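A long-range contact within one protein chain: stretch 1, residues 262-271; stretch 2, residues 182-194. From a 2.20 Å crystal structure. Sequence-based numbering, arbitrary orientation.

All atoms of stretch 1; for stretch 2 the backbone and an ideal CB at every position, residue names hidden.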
ATOM      1  N   GLN D 262     -26.014  47.235   3.861  1.00 34.01           N
ATOM      2  CA  GLN D 262     -26.645  47.162   5.168  1.00 37.95           C
ATOM      3  C   GLN D 262     -25.931  48.008   6.224  1.00 39.65           C
ATOM      4  O   GLN D 262     -26.368  48.021   7.380  1.00 43.42           O
ATOM      5  CB  GLN D 262     -26.726  45.698   5.626  1.00 42.52           C
ATOM      6  CG  GLN D 262     -27.861  44.891   4.993  1.00 52.75           C
ATOM      7  CD  GLN D 262     -29.239  45.171   5.625  1.00 71.78           C
ATOM      8  OE1 GLN D 262     -29.528  46.285   6.086  1.00 78.10           O
ATOM      9  NE2 GLN D 262     -30.091  44.149   5.639  1.00 74.03           N
ATOM     10  N   HIS D 263     -24.849  48.702   5.866  1.00 38.67           N
ATOM     11  CA  HIS D 263     -24.096  49.539   6.802  1.00 34.81           C
ATOM     12  C   HIS D 263     -23.515  48.736   7.955  1.00 39.32           C
ATOM     13  O   HIS D 263     -23.305  49.265   9.050  1.00 41.62           O
ATOM     14  CB  HIS D 263     -24.949  50.680   7.351  1.00 31.43           C
ATOM     15  CG  HIS D 263     -25.665  51.454   6.296  1.00 32.06           C
ATOM     16  ND1 HIS D 263     -27.028  51.381   6.122  1.00 38.14           N
ATOM     17  CD2 HIS D 263     -25.212  52.321   5.363  1.00 34.17           C
ATOM     18  CE1 HIS D 263     -27.389  52.171   5.128  1.00 34.96           C
ATOM     19  NE2 HIS D 263     -26.304  52.752   4.648  1.00 39.53           N
ATOM     20  N   ARG D 264     -23.252  47.456   7.725  1.00 28.60           N
ATOM     21  CA  ARG D 264     -22.570  46.647   8.717  1.00 28.05           C
ATOM     22  C   ARG D 264     -21.059  46.658   8.532  1.00 31.37           C
ATOM     23  O   ARG D 264     -20.334  46.136   9.386  1.00 30.39           O
ATOM     24  CB  ARG D 264     -23.116  45.211   8.683  1.00 30.73           C
ATOM     25  CG  ARG D 264     -24.512  45.090   9.302  1.00 36.32           C
ATOM     26  CD  ARG D 264     -24.946  43.654   9.421  1.00 42.84           C
ATOM     27  NE  ARG D 264     -25.001  43.021   8.110  1.00 56.03           N
ATOM     28  CZ  ARG D 264     -24.812  41.721   7.904  1.00 61.19           C
ATOM     29  NH1 ARG D 264     -24.561  40.920   8.936  1.00 56.84           N
ATOM     30  NH2 ARG D 264     -24.868  41.221   6.671  1.00 60.30           N
ATOM     31  N   LEU D 265     -20.568  47.261   7.453  1.00 29.45           N
ATOM     32  CA  LEU D 265     -19.144  47.452   7.234  1.00 26.54           C
ATOM     33  C   LEU D 265     -18.969  48.775   6.526  1.00 30.19           C
ATOM     34  O   LEU D 265     -19.826  49.188   5.744  1.00 27.57           O
ATOM     35  CB  LEU D 265     -18.520  46.340   6.381  1.00 25.40           C
ATOM     36  CG  LEU D 265     -18.282  44.991   7.034  1.00 24.67           C
ATOM     37  CD1 LEU D 265     -17.980  43.962   5.973  1.00 23.72           C
ATOM     38  CD2 LEU D 265     -17.137  45.098   8.061  1.00 24.54           C
ATOM     39  N   VAL D 266     -17.860  49.439   6.811  1.00 27.17           N
ATOM     40  CA  VAL D 266     -17.502  50.673   6.133  1.00 27.67           C
ATOM     41  C   VAL D 266     -16.093  50.525   5.580  1.00 33.19           C
ATOM     42  O   VAL D 266     -15.220  49.917   6.220  1.00 26.38           O
ATOM     43  CB  VAL D 266     -17.580  51.896   7.078  1.00 28.75           C
ATOM     44  CG1 VAL D 266     -17.518  53.183   6.275  1.00 34.26           C
ATOM     45  CG2 VAL D 266     -18.870  51.890   7.899  1.00 36.76           C
ATOM     46  N   ILE D 267     -15.872  51.083   4.390  1.00 27.00           N
ATOM     47  CA  ILE D 267     -14.525  51.178   3.858  1.00 26.53           C
ATOM     48  C   ILE D 267     -13.715  52.097   4.764  1.00 27.07           C
ATOM     49  O   ILE D 267     -14.192  53.160   5.176  1.00 36.44           O
ATOM     50  CB  ILE D 267     -14.553  51.687   2.410  1.00 29.65           C
ATOM     51  CG1 ILE D 267     -15.185  50.636   1.496  1.00 31.93           C
ATOM     52  CG2 ILE D 267     -13.152  52.055   1.940  1.00 26.46           C
ATOM     53  CD1 ILE D 267     -15.628  51.188   0.165  1.00 36.66           C
ATOM     54  N   ALA D 268     -12.516  51.663   5.134  1.00 29.09           N
ATOM     55  CA  ALA D 268     -11.627  52.464   5.967  1.00 33.37           C
ATOM     56  C   ALA D 268     -10.636  53.224   5.093  1.00 32.01           C
ATOM     57  O   ALA D 268     -10.234  52.756   4.026  1.00 37.66           O
ATOM     58  CB  ALA D 268     -10.872  51.590   6.976  1.00 32.14           C
ATOM     59  N   PHE D 269     -10.241  54.404   5.558  1.00 33.81           N
ATOM     60  CA  PHE D 269      -9.281  55.244   4.837  1.00 36.85           C
ATOM     61  C   PHE D 269      -9.779  55.609   3.442  1.00 39.88           C
ATOM     62  O   PHE D 269      -9.000  55.713   2.494  1.00 39.82           O
ATOM     63  CB  PHE D 269      -7.910  54.573   4.768  1.00 33.72           C
ATOM     64  CG  PHE D 269      -7.510  53.868   6.037  1.00 45.81           C
ATOM     65  CD1 PHE D 269      -7.609  54.509   7.269  1.00 52.53           C
ATOM     66  CD2 PHE D 269      -7.031  52.570   6.003  1.00 42.90           C
ATOM     67  CE1 PHE D 269      -7.230  53.875   8.434  1.00 50.14           C
ATOM     68  CE2 PHE D 269      -6.642  51.920   7.177  1.00 43.55           C
ATOM     69  CZ  PHE D 269      -6.741  52.578   8.389  1.00 49.82           C
ATOM     70  N   GLU D 270     -11.091  55.800   3.338  1.00 37.36           N
ATOM     71  CA  GLU D 270     -11.801  56.328   2.181  1.00 53.98           C
ATOM     72  C   GLU D 270     -10.967  57.341   1.422  1.00 54.59           C
ATOM     73  O   GLU D 270     -10.954  57.346   0.189  1.00 55.29           O
ATOM     74  CB  GLU D 270     -13.109  56.997   2.627  1.00 63.49           C
ATOM     75  CG  GLU D 270     -13.986  56.159   3.575  1.00 76.30           C
ATOM     76  CD  GLU D 270     -13.508  56.148   5.041  1.00 83.64           C
ATOM     77  OE1 GLU D 270     -12.285  56.276   5.293  1.00 83.84           O
ATOM     78  OE2 GLU D 270     -14.363  55.984   5.945  1.00 83.55           O
ATOM     79  N   GLU D 271     -10.279  58.206   2.166  1.00 58.12           N
ATOM     80  CA  GLU D 271      -9.506  59.276   1.550  1.00 62.22           C
ATOM     81  C   GLU D 271      -8.404  58.718   0.649  1.00 61.82           C
ATOM     82  O   GLU D 271      -8.136  59.269  -0.426  1.00 61.82           O
ATOM     83  CB  GLU D 271      -8.939  60.195   2.645  1.00 59.68           C
ATOM     84  CG  GLU D 271      -7.978  59.515   3.658  1.00 60.59           C
ATOM     85  CD  GLU D 271      -8.652  58.934   4.919  1.00 57.74           C
ATOM     86  OE1 GLU D 271      -9.901  58.939   5.010  1.00 50.42           O
ATOM     87  OE2 GLU D 271      -7.916  58.453   5.819  1.00 55.05           O
ATOM     88  N   UNK D 182      -9.587  45.655  -4.135  1.00 21.34           N
ATOM     89  CA  UNK D 182      -9.542  45.012  -2.835  1.00 20.92           C
ATOM     90  C   UNK D 182      -9.425  46.121  -1.797  1.00 21.54           C
ATOM     91  O   UNK D 182      -8.441  46.863  -1.784  1.00 21.81           O
ATOM     92  CB  UNK D 182      -8.385  44.016  -2.734  1.00 20.92           C
ATOM     93  N   UNK D 183     -10.432  46.264  -0.944  1.00 21.85           N
ATOM     94  CA  UNK D 183     -10.517  47.453  -0.090  1.00 23.69           C
ATOM     95  C   UNK D 183     -10.436  47.097   1.383  1.00 22.51           C
ATOM     96  O   UNK D 183     -10.849  46.004   1.780  1.00 21.98           O
ATOM     97  CB  UNK D 183     -11.816  48.213  -0.365  1.00 23.69           C
ATOM     98  N   UNK D 184      -9.884  47.970   2.220  1.00 26.43           N
ATOM     99  CA  UNK D 184      -9.889  47.711   3.666  1.00 23.94           C
ATOM    100  C   UNK D 184     -11.251  48.068   4.247  1.00 23.67           C
ATOM    101  O   UNK D 184     -11.776  49.155   3.993  1.00 36.78           O
ATOM    102  CB  UNK D 184      -8.785  48.504   4.368  1.00 23.94           C
ATOM    103  N   UNK D 185     -11.830  47.144   5.014  1.00 23.37           N
ATOM    104  CA  UNK D 185     -13.133  47.347   5.636  1.00 23.97           C
ATOM    105  C   UNK D 185     -13.027  47.138   7.139  1.00 29.26           C
ATOM    106  O   UNK D 185     -12.125  46.456   7.637  1.00 23.59           O
ATOM    107  CB  UNK D 185     -14.176  46.403   5.035  1.00 23.97           C
ATOM    108  N   UNK D 186     -13.997  47.717   7.854  1.00 25.09           N
ATOM    109  CA  UNK D 186     -14.012  47.704   9.313  1.00 25.64           C
ATOM    110  C   UNK D 186     -15.448  47.872   9.782  1.00 27.51           C
ATOM    111  O   UNK D 186     -16.273  48.481   9.096  1.00 28.06           O
ATOM    112  CB  UNK D 186     -13.115  48.801   9.889  1.00 25.64           C
ATOM    113  N   UNK D 187     -15.748  47.327  10.959  1.00 27.37           N
ATOM    114  CA  UNK D 187     -17.064  47.536  11.540  1.00 27.07           C
ATOM    115  C   UNK D 187     -17.223  49.012  11.911  1.00 34.46           C
ATOM    116  O   UNK D 187     -16.246  49.666  12.289  1.00 28.39           O
ATOM    117  CB  UNK D 187     -17.268  46.640  12.763  1.00 27.07           C
ATOM    118  N   UNK D 188     -18.427  49.573  11.772  1.00 36.22           N
ATOM    119  CA  UNK D 188     -18.584  51.019  12.010  1.00 36.97           C
ATOM    120  C   UNK D 188     -18.147  51.463  13.393  1.00 35.68           C
ATOM    121  O   UNK D 188     -17.593  52.560  13.539  1.00 44.36           O
ATOM    122  CB  UNK D 188     -20.045  51.422  11.802  1.00 36.97           C
ATOM    123  N   UNK D 189     -18.363  50.640  14.417  1.00 30.72           N
ATOM    124  CA  UNK D 189     -18.034  51.093  15.765  1.00 40.71           C
ATOM    125  C   UNK D 189     -16.535  51.354  15.921  1.00 46.84           C
ATOM    126  O   UNK D 189     -16.138  52.300  16.614  1.00 55.42           O
ATOM    127  CB  UNK D 189     -18.495  50.059  16.794  1.00 40.71           C
ATOM    128  N   UNK D 190     -15.700  50.575  15.233  1.00 39.19           N
ATOM    129  CA  UNK D 190     -14.248  50.658  15.295  1.00 32.41           C
ATOM    130  C   UNK D 190     -13.651  51.773  14.447  1.00 42.85           C
ATOM    131  O   UNK D 190     -12.429  51.972  14.508  1.00 39.54           O
ATOM    132  CB  UNK D 190     -13.645  49.321  14.860  1.00 32.41           C
ATOM    133  N   UNK D 191     -14.458  52.489  13.657  1.00 42.59           N
ATOM    134  CA  UNK D 191     -13.893  53.384  12.648  1.00 41.23           C
ATOM    135  C   UNK D 191     -13.086  54.528  13.272  1.00 49.45           C
ATOM    136  O   UNK D 191     -12.063  54.947  12.718  1.00 50.43           O
ATOM    137  CB  UNK D 191     -15.013  53.957  11.777  1.00 41.23           C
ATOM    138  N   UNK D 192     -13.522  55.052  14.420  1.00 53.71           N
ATOM    139  CA  UNK D 192     -12.804  56.179  15.006  1.00 59.53           C
ATOM    140  C   UNK D 192     -11.526  55.758  15.722  1.00 55.74           C
ATOM    141  O   UNK D 192     -10.642  56.595  15.923  1.00 62.13           O
ATOM    142  CB  UNK D 192     -13.716  56.922  15.984  1.00 59.53           C
ATOM    143  N   UNK D 193     -11.391  54.486  16.094  1.00 47.60           N
ATOM    144  CA  UNK D 193     -10.141  54.030  16.688  1.00 49.56           C
ATOM    145  C   UNK D 193      -8.992  53.950  15.686  1.00 59.77           C
ATOM    146  O   UNK D 193      -7.845  53.752  16.103  1.00 59.46           O
ATOM    147  CB  UNK D 193     -10.350  52.659  17.333  1.00 49.56           C
ATOM    148  N   UNK D 194      -9.263  54.094  14.389  1.00 62.96           N
ATOM    149  CA  UNK D 194      -8.236  53.931  13.361  1.00 53.59           C
ATOM    150  C   UNK D 194      -7.342  55.158  13.207  1.00 59.48           C
ATOM    151  O   UNK D 194      -7.830  56.257  12.948  1.00 70.97           O
ATOM    152  CB  UNK D 194      -8.897  53.613  12.018  1.00 53.59           C
TER

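Position 182 has no atom of stretch 1 within 5.5 Å of its ideal CB. Stretch 1 sets no requirement. The residue is V182, in the strand.

At position 183 CA-to-CB points toward stretch 1, and the ideal CB lies 4.5 Å from I267 CG1. No polar partner is offered. A small or branched apolar side chain would suit. It is V183, whose CG2 lies 4.1 Å from I267 CG1.

Position 184 has phi -80°, which proline tolerates. Its CB points sideways, 4.7 Å from F269 CD2. Its backbone serves stretch 1 through its oxygen: A268 N donates to that O at 2.9 Å. An apolar residue, proline included, would fit. It is P184, and its CG packs 4.3 Å from F269 CD2.

Position 185 is a non-hydrogen-bonded antiparallel partner of I267. The ideal CB sits 4.4 Å from L265 CD2, on the I267 side of the sheet. Valine, isoleucine or another apolar residue would suit. It is V185. Its CG2 lies 4.4 Å from L265 CD1.

Position 186 pairs with V266 through two backbone bonds. Its N donates to V266 O at 3.0 Å, and its O accepts from V266 N at 2.9 Å. The ideal CB is 4.6 Å from A268 CB, so a beta-branched or other modest apolar residue is reasonable. It is V186, with CG1 4.1 Å from A268 CB.

At position 187 CA-to-CB points away from stretch 1. Several residues would do. It is A187, and its methyl adds little here.

Position 188 has phi -57°, open to proline, and its N has no acceptor in stretch 1. Its ideal CB lies 4.1 Å from V266 CG2. A compact apolar residue would suit. It is P188. Its CG lies 3.8 Å from V266 CG2.

Positions 189 and 190 are out of reach. They hold R189 and L190.

At position 191 CB points toward stretch 1, but nothing lies within 5.5 Å of it. A longer side chain is needed to make contact; an apolar one, or a basic one facing E270, could serve. It is L191, whose CD1 comes 4.2 Å from E270 OE2.

Positions 192 and 193 are also out of reach. They hold E192 and S193.

Position 194 points toward stretch 1, with its ideal CB 4.0 Å from F269 CE1. Leucine, isoleucine or methionine would suit this apolar site. It is L194. Its CD2 meets A268 CB at 3.6 Å and F269 CZ at 3.9 Å.

Stretch 2 182-194: VVPVVAPRLLESL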
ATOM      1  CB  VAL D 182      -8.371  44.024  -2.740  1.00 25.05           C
ATOM      2  CG1 VAL D 182      -8.183  43.593  -1.305  1.00 19.86           C
ATOM      3  CG2 VAL D 182      -8.612  42.819  -3.666  1.00 26.25           C
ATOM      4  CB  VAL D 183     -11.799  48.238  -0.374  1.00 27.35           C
ATOM      5  CG1 VAL D 183     -11.838  48.621  -1.855  1.00 23.60           C
ATOM      6  CG2 VAL D 183     -13.033  47.425   0.050  1.00 23.25           C
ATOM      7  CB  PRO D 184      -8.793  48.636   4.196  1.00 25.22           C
ATOM      8  CG  PRO D 184      -8.809  49.801   3.227  1.00 28.65           C
ATOM      9  CD  PRO D 184      -9.190  49.227   1.878  1.00 23.64           C
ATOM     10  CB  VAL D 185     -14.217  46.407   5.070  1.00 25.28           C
ATOM     11  CG1 VAL D 185     -14.529  46.762   3.609  1.00 27.55           C
ATOM     12  CG2 VAL D 185     -13.792  44.944   5.257  1.00 22.66           C
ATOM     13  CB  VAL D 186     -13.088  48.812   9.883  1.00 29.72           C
ATOM     14  CG1 VAL D 186     -13.648  50.173   9.597  1.00 26.93           C
ATOM     15  CG2 VAL D 186     -12.868  48.620  11.366  1.00 38.98           C
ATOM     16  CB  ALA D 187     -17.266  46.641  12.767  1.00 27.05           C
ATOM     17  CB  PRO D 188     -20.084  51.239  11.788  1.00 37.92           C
ATOM     18  CG  PRO D 188     -20.468  50.163  10.819  1.00 40.73           C
ATOM     19  CD  PRO D 188     -19.652  48.967  11.221  1.00 37.89           C
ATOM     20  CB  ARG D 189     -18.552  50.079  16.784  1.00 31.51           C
ATOM     21  CG  ARG D 189     -17.527  49.131  17.308  1.00 42.63           C
ATOM     22  CD  ARG D 189     -18.126  47.775  17.599  1.00 43.01           C
ATOM     23  NE  ARG D 189     -17.139  46.948  18.273  1.00 46.86           N
ATOM     24  CZ  ARG D 189     -17.191  45.625  18.326  1.00 63.73           C
ATOM     25  NH1 ARG D 189     -16.233  44.950  18.957  1.00 69.30           N
ATOM     26  NH2 ARG D 189     -18.202  44.979  17.749  1.00 67.59           N
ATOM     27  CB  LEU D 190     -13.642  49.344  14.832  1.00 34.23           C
ATOM     28  CG  LEU D 190     -13.085  48.431  15.906  1.00 37.08           C
ATOM     29  CD1 LEU D 190     -12.383  47.283  15.242  1.00 32.64           C
ATOM     30  CD2 LEU D 190     -12.127  49.219  16.759  1.00 42.38           C
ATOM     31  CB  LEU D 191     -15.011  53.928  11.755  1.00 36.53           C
ATOM     32  CG  LEU D 191     -14.529  54.750  10.558  1.00 40.16           C
ATOM     33  CD1 LEU D 191     -14.049  53.821   9.478  1.00 30.13           C
ATOM     34  CD2 LEU D 191     -15.616  55.699  10.028  1.00 43.55           C
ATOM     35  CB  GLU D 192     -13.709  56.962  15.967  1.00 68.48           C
ATOM     36  CG  GLU D 192     -13.846  56.370  17.366  1.00 73.48           C
ATOM     37  CD  GLU D 192     -14.575  57.305  18.333  1.00 69.49           C
ATOM     38  OE1 GLU D 192     -15.801  57.493  18.173  1.00 66.78           O
ATOM     39  OE2 GLU D 192     -13.923  57.843  19.256  1.00 66.69           O
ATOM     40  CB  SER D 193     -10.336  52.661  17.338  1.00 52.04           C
ATOM     41  OG  SER D 193     -10.250  51.631  16.370  1.00 55.63           O
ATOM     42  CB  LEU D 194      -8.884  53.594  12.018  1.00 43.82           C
ATOM     43  CG  LEU D 194      -8.957  52.109  11.643  1.00 44.40           C
ATOM     44  CD1 LEU D 194      -9.335  51.216  12.833  1.00 51.06           C
ATOM     45  CD2 LEU D 194      -9.916  51.895  10.483  1.00 43.90           C
TER
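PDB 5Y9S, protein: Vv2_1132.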